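Local atomic coordinates of transcription inhibitor protein Gfh1 (Thermus thermophilus, PDB entry 2F23), a protein that inhibits all catalytic activities of RNA polymerase by partly occluding its substrate-binding site and preventing NTP binding. Residues 3-9 and 71-77; 12-16 and 65-69; 25-30 and 55-59. All blocks are in the same frame, centred on the assembly; numbering follows the deposited sequence.

Interaction 1: residues 3-9 and 71-77; sequences REVKLTK and RAVILEE
The guanidinium of Arg71 meets Arg3 at its edge: NH1 gives a hydrogen bond to Arg3 O (3.1 Å), and the NH1 donor stands above the plane of that carbonyl. A water in the guanidinium plane accepts a hydrogen bond from Arg71 NH2 and donates one to the same Arg3 O. Obliquely to the group sits the CG2 methyl of Val5, 3.4 Å from NH1, and the Val5 and Arg71 side chains run roughly perpendicular. The bend at chi3 (-63°) turns the long Arg71 chain back toward the first strand, while its NE forms a salt bridge with Asp67.

Beyond this polar end, the backbones run parallel as two short strands. Val5 O accepts from Val73 N, Leu7 N gives to Val73 O in a nearly straight bond (170° at the hydrogen), and Leu7 O receives Leu75 N at 2.8 Å. On one face, Leu7 CD1 presses against Ala72 CB at 3.4 Å, tighter than usual for two carbons; the small alanine suits the place. On the face that carries Lys6 and Val73, Leu75 CD1 comes up to Lys6 CB at 3.8 Å. Thr8, the N-cap of helix 9-37, caps Gly11 N and bonds to Asp136.

At the far end a water joins Lys9 N, Leu75 O and Glu77 OE2. Backbone groups, the Arg71 guanidinium and water therefore carry the polar pairing, with apolar carbons packing on both faces. Lys9 and Glu77 have opposite charges 5.3 Å apart (NZ to OE1), so any attraction between them is probably only long-range.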
loop_
_atom_site.group_PDB
_atom_site.type_symbol
_atom_site.label_atom_id
_atom_site.label_comp_id
_atom_site.label_asym_id
_atom_site.label_seq_id
_atom_site.Cartn_x
_atom_site.Cartn_y
_atom_site.Cartn_z
ATOM N N ARG A 3 15.586 -1.530 -5.515
ATOM C CA ARG A 3 15.183 -0.777 -6.740
ATOM C C ARG A 3 14.815 0.661 -6.382
ATOM O O ARG A 3 14.338 0.931 -5.281
ATOM C CB ARG A 3 13.986 -1.464 -7.406
ATOM C CG ARG A 3 13.605 -0.886 -8.760
ATOM C CD ARG A 3 12.355 -1.557 -9.316
ATOM N NE ARG A 3 12.044 -1.101 -10.669
ATOM C CZ ARG A 3 10.967 -1.469 -11.356
ATOM N NH1 ARG A 3 10.085 -2.302 -10.821
ATOM N NH2 ARG A 3 10.775 -1.007 -12.585
ATOM N N GLU A 4 15.042 1.578 -7.319
ATOM C CA GLU A 4 14.739 2.994 -7.116
ATOM C C GLU A 4 13.279 3.204 -6.717
ATOM O O GLU A 4 12.403 2.434 -7.112
ATOM C CB GLU A 4 15.038 3.781 -8.394
ATOM C CG GLU A 4 14.323 3.247 -9.627
ATOM C CD GLU A 4 14.626 4.049 -10.878
ATOM O OE1 GLU A 4 15.819 4.206 -11.213
ATOM O OE2 GLU A 4 13.669 4.518 -11.530
ATOM N N VAL A 5 13.025 4.252 -5.937
ATOM C CA VAL A 5 11.668 4.557 -5.487
ATOM C C VAL A 5 11.268 5.979 -5.848
ATOM O O VAL A 5 11.879 6.941 -5.389
ATOM C CB VAL A 5 11.534 4.398 -3.957
ATOM C CG1 VAL A 5 10.105 4.694 -3.521
ATOM C CG2 VAL A 5 11.937 2.996 -3.546
ATOM N N LYS A 6 10.237 6.104 -6.673
ATOM C CA LYS A 6 9.750 7.410 -7.088
ATOM C C LYS A 6 8.397 7.661 -6.440
ATOM O O LYS A 6 7.545 6.773 -6.411
ATOM C CB LYS A 6 9.596 7.462 -8.610
ATOM C CG LYS A 6 10.901 7.355 -9.375
ATOM C CD LYS A 6 10.654 7.321 -10.874
ATOM C CE LYS A 6 10.369 5.910 -11.380
ATOM N NZ LYS A 6 9.176 5.272 -10.758
ATOM N N LEU A 7 8.217 8.864 -5.901
ATOM C CA LEU A 7 6.958 9.246 -5.267
ATOM C C LEU A 7 6.581 10.659 -5.673
ATOM O O LEU A 7 7.452 11.494 -5.907
ATOM C CB LEU A 7 7.082 9.219 -3.739
ATOM C CG LEU A 7 7.096 7.873 -3.017
ATOM C CD1 LEU A 7 7.395 8.086 -1.537
ATOM C CD2 LEU A 7 5.745 7.198 -3.185
ATOM N N THR A 8 5.286 10.923 -5.777
ATOM C CA THR A 8 4.842 12.277 -6.071
ATOM C C THR A 8 4.733 12.904 -4.684
ATOM O O THR A 8 4.848 12.209 -3.673
ATOM C CB THR A 8 3.447 12.311 -6.715
ATOM O OG1 THR A 8 2.535 11.568 -5.897
ATOM C CG2 THR A 8 3.474 11.717 -8.117
ATOM N N LYS A 9 4.507 14.209 -4.624
ATOM C CA LYS A 9 4.365 14.856 -3.330
ATOM C C LYS A 9 3.188 14.232 -2.587
ATOM O O LYS A 9 3.253 14.014 -1.381
ATOM C CB LYS A 9 4.155 16.361 -3.511
ATOM C CG LYS A 9 5.340 17.050 -4.173
ATOM C CD LYS A 9 5.153 18.555 -4.284
ATOM C CE LYS A 9 5.177 19.228 -2.921
ATOM N NZ LYS A 9 5.180 20.713 -3.049
ATOM N N ARG A 71 14.171 6.386 0.903
ATOM C CA ARG A 71 14.852 6.257 -0.380
ATOM C C ARG A 71 14.115 6.914 -1.534
ATOM O O ARG A 71 14.609 6.945 -2.662
ATOM C CB ARG A 71 15.076 4.780 -0.703
ATOM C CG ARG A 71 15.936 4.071 0.330
ATOM C CD ARG A 71 16.359 2.676 -0.107
ATOM N NE ARG A 71 15.232 1.765 -0.282
ATOM C CZ ARG A 71 14.638 1.519 -1.444
ATOM N NH1 ARG A 71 15.062 2.118 -2.548
ATOM N NH2 ARG A 71 13.618 0.673 -1.503
ATOM N N ALA A 72 12.941 7.453 -1.249
ATOM C CA ALA A 72 12.131 8.072 -2.282
ATOM C C ALA A 72 12.684 9.351 -2.892
ATOM O O ALA A 72 13.303 10.174 -2.218
ATOM C CB ALA A 72 10.734 8.336 -1.742
ATOM N N VAL A 73 12.460 9.486 -4.193
ATOM C CA VAL A 73 12.844 10.674 -4.931
ATOM C C VAL A 73 11.489 11.300 -5.231
ATOM O O VAL A 73 10.597 10.627 -5.756
ATOM C CB VAL A 73 13.550 10.333 -6.254
ATOM C CG1 VAL A 73 13.859 11.615 -7.021
ATOM C CG2 VAL A 73 14.827 9.553 -5.975
ATOM N N ILE A 74 11.323 12.567 -4.872
ATOM C CA ILE A 74 10.061 13.255 -5.101
ATOM C C ILE A 74 10.017 13.817 -6.508
ATOM O O ILE A 74 10.831 14.663 -6.881
ATOM C CB ILE A 74 9.854 14.403 -4.095
ATOM C CG1 ILE A 74 9.888 13.849 -2.671
ATOM C CG2 ILE A 74 8.523 15.097 -4.363
ATOM C CD1 ILE A 74 8.847 12.784 -2.397
ATOM N N LEU A 75 9.057 13.338 -7.285
ATOM C CA LEU A 75 8.906 13.773 -8.656
ATOM C C LEU A 75 8.205 15.107 -8.763
ATOM O O LEU A 75 7.484 15.538 -7.864
ATOM C CB LEU A 75 8.133 12.727 -9.464
ATOM C CG LEU A 75 8.791 11.349 -9.538
ATOM C CD1 LEU A 75 7.886 10.398 -10.302
ATOM C CD2 LEU A 75 10.151 11.460 -10.216
ATOM N N GLU A 76 8.442 15.761 -9.887
ATOM C CA GLU A 76 7.841 17.040 -10.178
ATOM C C GLU A 76 6.374 16.769 -10.529
ATOM O O GLU A 76 6.046 15.718 -11.082
ATOM C CB GLU A 76 8.595 17.650 -11.354
ATOM C CG GLU A 76 8.134 18.999 -11.803
ATOM C CD GLU A 76 9.005 19.526 -12.919
ATOM O OE1 GLU A 76 8.595 20.499 -13.569
ATOM O OE2 GLU A 76 10.104 18.965 -13.137
ATOM N N GLU A 77 5.493 17.703 -10.197
ATOM C CA GLU A 77 4.075 17.529 -10.489
ATOM C C GLU A 77 3.853 17.397 -11.994
ATOM O O GLU A 77 4.701 17.802 -12.789
ATOM C CB GLU A 77 3.277 18.720 -9.959
ATOM C CG GLU A 77 1.987 18.322 -9.277
ATOM C CD GLU A 77 2.239 17.573 -7.985
ATOM O OE1 GLU A 77 2.635 18.220 -6.991
ATOM O OE2 GLU A 77 2.057 16.338 -7.966
HETATM O O HOH W 1 12.557 -0.542 -3.697
HETATM O O HOH W 2 15.409 5.710 -4.895
HETATM O O HOH W 3 4.746 15.587 -7.104
#

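Interaction 2: residues 12-16 and 65-69; sequences YERLM and LEDIL
Tyr12 opens the contact by laying one ring face against Leu69. The CD2 methyl of Leu69 stands 3.8 Å from the ring centroid, 22° off the normal, a CH-pi contact displaced toward the CD1-CE1 side. With CG anti to the backbone N (chi1 -175°), the ring reaches across toward helix 46-71, although its CB does not point straight there. A tyrosine serves two purposes here: its carbon face packs on leucine, and its hydroxyl reaches a water that lies in the ring plane and donates to Leu69 O. The water thus ties the ring to a carbonyl near the end of the opposite helix.

One turn on, Leu15 points its CB toward the partner helix and is buried. Its branches divide the work: CD2 meets Leu65 CD2 at 3.8 Å, and CD1 approaches Ile68 CG2 at 4.0 Å, the isoleucine lying nearly perpendicular to the leucine. Its CB also touches Leu69 CD2 (3.7 Å), so that one methyl lies against both Tyr12 and Leu15. The branched aliphatic residues fill this interior with carbon alone, and no direct hydrogen bond crosses it.

Met16 starts out away from the partner, but bends at chi2 and chi3 bring its end back. CE then reaches Leu69 CD1 at 3.6 Å; a flexible, unbranched chain suits such a return. Leu69 is consequently held from both sides of its fork, CD2 by Tyr12 and Leu15, CD1 by Met16.

With segment axes 10.4 Å apart and directions 156° apart, this is the base of the antiparallel helical hairpin, the coiled-coil N-terminal domain of the GreA/GreB family.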
loop_
_atom_site.group_PDB
_atom_site.type_symbol
_atom_site.label_atom_id
_atom_site.label_comp_id
_atom_site.label_asym_id
_atom_site.label_seq_id
_atom_site.Cartn_x
_atom_site.Cartn_y
_atom_site.Cartn_z
ATOM N N TYR A 12 4.123 10.683 -1.247
ATOM C CA TYR A 12 4.986 10.793 -0.078
ATOM C C TYR A 12 4.133 11.175 1.128
ATOM O O TYR A 12 4.254 10.582 2.199
ATOM C CB TYR A 12 6.058 11.859 -0.309
ATOM C CG TYR A 12 7.072 11.949 0.808
ATOM C CD1 TYR A 12 8.273 11.245 0.742
ATOM C CD2 TYR A 12 6.827 12.732 1.934
ATOM C CE1 TYR A 12 9.211 11.323 1.775
ATOM C CE2 TYR A 12 7.749 12.813 2.968
ATOM C CZ TYR A 12 8.939 12.109 2.884
ATOM O OH TYR A 12 9.849 12.189 3.917
ATOM N N GLU A 13 3.271 12.171 0.942
ATOM C CA GLU A 13 2.386 12.634 2.010
ATOM C C GLU A 13 1.543 11.495 2.570
ATOM O O GLU A 13 1.437 11.323 3.785
ATOM C CB GLU A 13 1.447 13.733 1.497
ATOM C CG GLU A 13 0.463 14.236 2.560
ATOM C CD GLU A 13 -0.452 15.334 2.048
ATOM O OE1 GLU A 13 0.031 16.202 1.291
ATOM O OE2 GLU A 13 -1.646 15.338 2.413
ATOM N N ARG A 14 0.934 10.718 1.685
ATOM C CA ARG A 14 0.098 9.615 2.131
ATOM C C ARG A 14 0.881 8.598 2.951
ATOM O O ARG A 14 0.435 8.192 4.020
ATOM C CB ARG A 14 -0.556 8.916 0.942
ATOM C CG ARG A 14 -1.447 9.820 0.110
ATOM C CD ARG A 14 -2.263 9.035 -0.910
ATOM N NE ARG A 14 -3.504 8.504 -0.349
ATOM C CZ ARG A 14 -3.577 7.497 0.516
ATOM N NH1 ARG A 14 -2.477 6.889 0.934
ATOM N NH2 ARG A 14 -4.759 7.096 0.964
ATOM N N LEU A 15 2.042 8.186 2.449
ATOM C CA LEU A 15 2.848 7.210 3.164
ATOM C C LEU A 15 3.377 7.731 4.495
ATOM O O LEU A 15 3.457 6.978 5.464
ATOM C CB LEU A 15 4.004 6.729 2.281
ATOM C CG LEU A 15 3.558 5.913 1.064
ATOM C CD1 LEU A 15 4.777 5.505 0.260
ATOM C CD2 LEU A 15 2.784 4.681 1.519
ATOM N N MET A 16 3.748 9.008 4.552
ATOM C CA MET A 16 4.247 9.566 5.808
ATOM C C MET A 16 3.122 9.602 6.831
ATOM O O MET A 16 3.337 9.316 8.011
ATOM C CB MET A 16 4.805 10.979 5.615
ATOM C CG MET A 16 5.346 11.613 6.905
ATOM S SD MET A 16 6.712 10.677 7.685
ATOM C CE MET A 16 7.839 10.694 6.336
ATOM N N LEU A 65 7.684 1.056 5.459
ATOM C CA LEU A 65 7.365 2.452 5.186
ATOM C C LEU A 65 8.599 3.337 5.292
ATOM O O LEU A 65 8.813 4.209 4.458
ATOM C CB LEU A 65 6.272 2.944 6.142
ATOM C CG LEU A 65 4.900 2.334 5.845
ATOM C CD1 LEU A 65 3.936 2.662 6.972
ATOM C CD2 LEU A 65 4.381 2.863 4.513
ATOM N N GLU A 66 9.411 3.111 6.320
ATOM C CA GLU A 66 10.619 3.902 6.505
ATOM C C GLU A 66 11.592 3.665 5.361
ATOM O O GLU A 66 12.277 4.588 4.924
ATOM C CB GLU A 66 11.278 3.559 7.842
ATOM C CG GLU A 66 10.541 4.152 9.033
ATOM C CD GLU A 66 11.107 3.714 10.370
ATOM O OE1 GLU A 66 10.794 4.376 11.377
ATOM O OE2 GLU A 66 11.848 2.710 10.418
ATOM N N ASP A 67 11.642 2.430 4.873
ATOM C CA ASP A 67 12.535 2.088 3.773
ATOM C C ASP A 67 12.154 2.861 2.516
ATOM O O ASP A 67 12.996 3.504 1.887
ATOM C CB ASP A 67 12.468 0.588 3.473
ATOM C CG ASP A 67 13.376 0.186 2.327
ATOM O OD1 ASP A 67 12.913 -0.545 1.427
ATOM O OD2 ASP A 67 14.555 0.599 2.330
ATOM N N ILE A 68 10.876 2.795 2.158
ATOM C CA ILE A 68 10.387 3.479 0.968
ATOM C C ILE A 68 10.508 4.992 1.068
ATOM O O ILE A 68 10.998 5.644 0.150
ATOM C CB ILE A 68 8.923 3.107 0.696
ATOM C CG1 ILE A 68 8.825 1.595 0.488
ATOM C CG2 ILE A 68 8.398 3.872 -0.519
ATOM C CD1 ILE A 68 7.448 1.112 0.213
ATOM N N LEU A 69 10.068 5.550 2.188
ATOM C CA LEU A 69 10.123 6.990 2.380
ATOM C C LEU A 69 11.536 7.559 2.412
ATOM O O LEU A 69 11.791 8.635 1.867
ATOM C CB LEU A 69 9.379 7.368 3.664
ATOM C CG LEU A 69 7.852 7.300 3.571
ATOM C CD1 LEU A 69 7.257 7.441 4.963
ATOM C CD2 LEU A 69 7.330 8.406 2.650
HETATM O O HOH W 4 12.155 10.844 3.717
#

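Interaction 3: residues 25-30 and 55-59; sequences RLQEAT and KARIE
Leu26, Ala29 and Ile58 form the apolar seam of this part of the antiparallel coiled coil, the long helical hairpin of the GreA/GreB family, where the segment axes approach to 9.3 Å at 159°. The packing is close along this line. Ile58 points toward helix 9-37 and spreads its branches: CG2 lies 3.8 Å from Leu26 CB, while CD1 reaches Ala29 CB at 3.7 Å and also rests near the carbonyl oxygen of Arg25. Ala29 is buried, and its single methyl suits a place where its CA comes within 5.4 Å of Lys55 CA.

The outer margins are polar at their tips and use carbon where they touch. Leu26, with CG anti to the backbone N (chi1 178°), leans its CD1 onto Glu59 CG and, obliquely, Lys55 CG. The Lys55 chain runs past the Thr30 hydroxyl, then bends at chi4 (-71°) to bring NZ back to Glu59 in a salt bridge one turn along its own helix. A methionine in place of Lys55 would probably leave the Glu59 carboxylate without its charged mate. At the other margin, in contrast to the buried Ala29 and Ile58, Arg25 is exposed: it touches Ile58 through CB, while its extended chain leads away on the solvent side to a salt bridge with Glu22.

Thr30 turns its hydroxyl back to its own helix. Leu26 O receives both Thr30 N and Thr30 OG1, from opposite faces of its plane, and the OG1 bond holds the hydroxyl in place; the same OG1, which donates to Leu26 O at 2.8 Å, lies 3.3 Å from Lys55 CE.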
loop_
_atom_site.group_PDB
_atom_site.type_symbol
_atom_site.label_atom_id
_atom_site.label_comp_id
_atom_site.label_asym_id
_atom_site.label_seq_id
_atom_site.Cartn_x
_atom_site.Cartn_y
_atom_site.Cartn_z
ATOM N N ARG A 25 0.123 3.106 16.582
ATOM C CA ARG A 25 -0.304 1.742 16.851
ATOM C C ARG A 25 0.799 0.951 17.538
ATOM O O ARG A 25 0.523 0.104 18.390
ATOM C CB ARG A 25 -0.713 1.054 15.548
ATOM C CG ARG A 25 -1.909 1.719 14.888
ATOM C CD ARG A 25 -2.182 1.186 13.495
ATOM N NE ARG A 25 -3.272 1.924 12.862
ATOM C CZ ARG A 25 -3.718 1.702 11.631
ATOM N NH1 ARG A 25 -3.170 0.754 10.884
ATOM N NH2 ARG A 25 -4.711 2.434 11.145
ATOM N N LEU A 26 2.049 1.227 17.178
ATOM C CA LEU A 26 3.174 0.523 17.786
ATOM C C LEU A 26 3.294 0.892 19.263
ATOM O O LEU A 26 3.558 0.034 20.107
ATOM C CB LEU A 26 4.483 0.864 17.068
ATOM C CG LEU A 26 5.728 0.206 17.673
ATOM C CD1 LEU A 26 5.558 -1.307 17.673
ATOM C CD2 LEU A 26 6.964 0.610 16.881
ATOM N N GLN A 27 3.105 2.172 19.570
ATOM C CA GLN A 27 3.186 2.629 20.954
ATOM C C GLN A 27 2.136 1.892 21.784
ATOM O O GLN A 27 2.417 1.420 22.885
ATOM C CB GLN A 27 2.947 4.141 21.027
ATOM C CG GLN A 27 3.152 4.740 22.414
ATOM C CD GLN A 27 2.959 6.249 22.440
ATOM O OE1 GLN A 27 3.179 6.897 23.465
ATOM N NE2 GLN A 27 2.543 6.815 21.314
ATOM N N GLU A 28 0.931 1.787 21.237
ATOM C CA GLU A 28 -0.165 1.105 21.915
ATOM C C GLU A 28 0.136 -0.384 22.076
ATOM O O GLU A 28 -0.075 -0.956 23.148
ATOM C CB GLU A 28 -1.461 1.287 21.124
ATOM C CG GLU A 28 -1.891 2.736 20.956
ATOM C CD GLU A 28 -3.094 2.891 20.040
ATOM O OE1 GLU A 28 -3.563 4.035 19.862
ATOM O OE2 GLU A 28 -3.567 1.870 19.495
ATOM N N ALA A 29 0.637 -1.006 21.013
ATOM C CA ALA A 29 0.963 -2.429 21.035
ATOM C C ALA A 29 2.066 -2.726 22.042
ATOM O O ALA A 29 2.081 -3.784 22.668
ATOM C CB ALA A 29 1.388 -2.891 19.644
ATOM N N THR A 30 2.995 -1.791 22.188
ATOM C CA THR A 30 4.097 -1.966 23.124
ATOM C C THR A 30 3.589 -1.851 24.553
ATOM O O THR A 30 4.004 -2.609 25.433
ATOM C CB THR A 30 5.195 -0.926 22.873
ATOM O OG1 THR A 30 5.721 -1.116 21.555
ATOM C CG2 THR A 30 6.315 -1.074 23.891
ATOM N N LYS A 55 2.617 -6.731 17.769
ATOM C CA LYS A 55 3.690 -5.748 17.818
ATOM C C LYS A 55 4.625 -5.970 16.627
ATOM O O LYS A 55 5.039 -5.018 15.973
ATOM C CB LYS A 55 4.467 -5.879 19.138
ATOM C CG LYS A 55 5.597 -4.874 19.320
ATOM C CD LYS A 55 6.126 -4.916 20.753
ATOM C CE LYS A 55 7.284 -3.954 20.961
ATOM N NZ LYS A 55 8.507 -4.417 20.265
ATOM N N ALA A 56 4.941 -7.229 16.339
ATOM C CA ALA A 56 5.829 -7.548 15.225
ATOM C C ALA A 56 5.193 -7.186 13.886
ATOM O O ALA A 56 5.885 -6.733 12.968
ATOM C CB ALA A 56 6.189 -9.028 15.248
ATOM N N ARG A 57 3.883 -7.390 13.773
ATOM C CA ARG A 57 3.179 -7.080 12.532
ATOM C C ARG A 57 3.314 -5.594 12.240
ATOM O O ARG A 57 3.595 -5.192 11.109
ATOM C CB ARG A 57 1.694 -7.447 12.640
ATOM C CG ARG A 57 0.918 -7.268 11.329
ATOM C CD ARG A 57 -0.556 -7.620 11.481
ATOM N NE ARG A 57 -1.297 -6.621 12.245
ATOM C CZ ARG A 57 -1.646 -5.428 11.775
ATOM N NH1 ARG A 57 -2.317 -4.582 12.541
ATOM N NH2 ARG A 57 -1.328 -5.082 10.533
ATOM N N ILE A 58 3.120 -4.778 13.270
ATOM C CA ILE A 58 3.215 -3.330 13.114
ATOM C C ILE A 58 4.645 -2.910 12.793
ATOM O O ILE A 58 4.877 -2.095 11.901
ATOM C CB ILE A 58 2.741 -2.611 14.392
ATOM C CG1 ILE A 58 1.271 -2.953 14.654
ATOM C CG2 ILE A 58 2.916 -1.093 14.240
ATOM C CD1 ILE A 58 0.793 -2.590 16.046
ATOM N N GLU A 59 5.607 -3.466 13.521
ATOM C CA GLU A 59 7.008 -3.135 13.289
ATOM C C GLU A 59 7.423 -3.404 11.851
ATOM O O GLU A 59 8.177 -2.626 11.270
ATOM C CB GLU A 59 7.902 -3.925 14.244
ATOM C CG GLU A 59 7.661 -3.575 15.696
ATOM C CD GLU A 59 8.435 -4.460 16.644
ATOM O OE1 GLU A 59 8.483 -5.684 16.406
ATOM O OE2 GLU A 59 8.980 -3.934 17.635
#

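In the fold
The three contacts follow one hairpin from its root outward. Interaction 1 pairs the strands that precede helix 9-37 and follow helix 46-71; interactions 2 and 3 join those two helices. Interactions 1 and 2 form continuous packing, their centres 10 Å apart: Val5 CG1 meets Ile68 CG2 at 3.5 Å, and Ile74 CD1 lies equally near Tyr12 CD1. Leu7 also reaches both Tyr12 and Leu15. Interaction 3 lies farther out, with its centre about 17 Å from that of interaction 2 and 27 Å from that of interaction 1, touching neither. Near the root, strand 145-155 packs on Val5 and Leu7, linking the hairpin to the C-terminal domain.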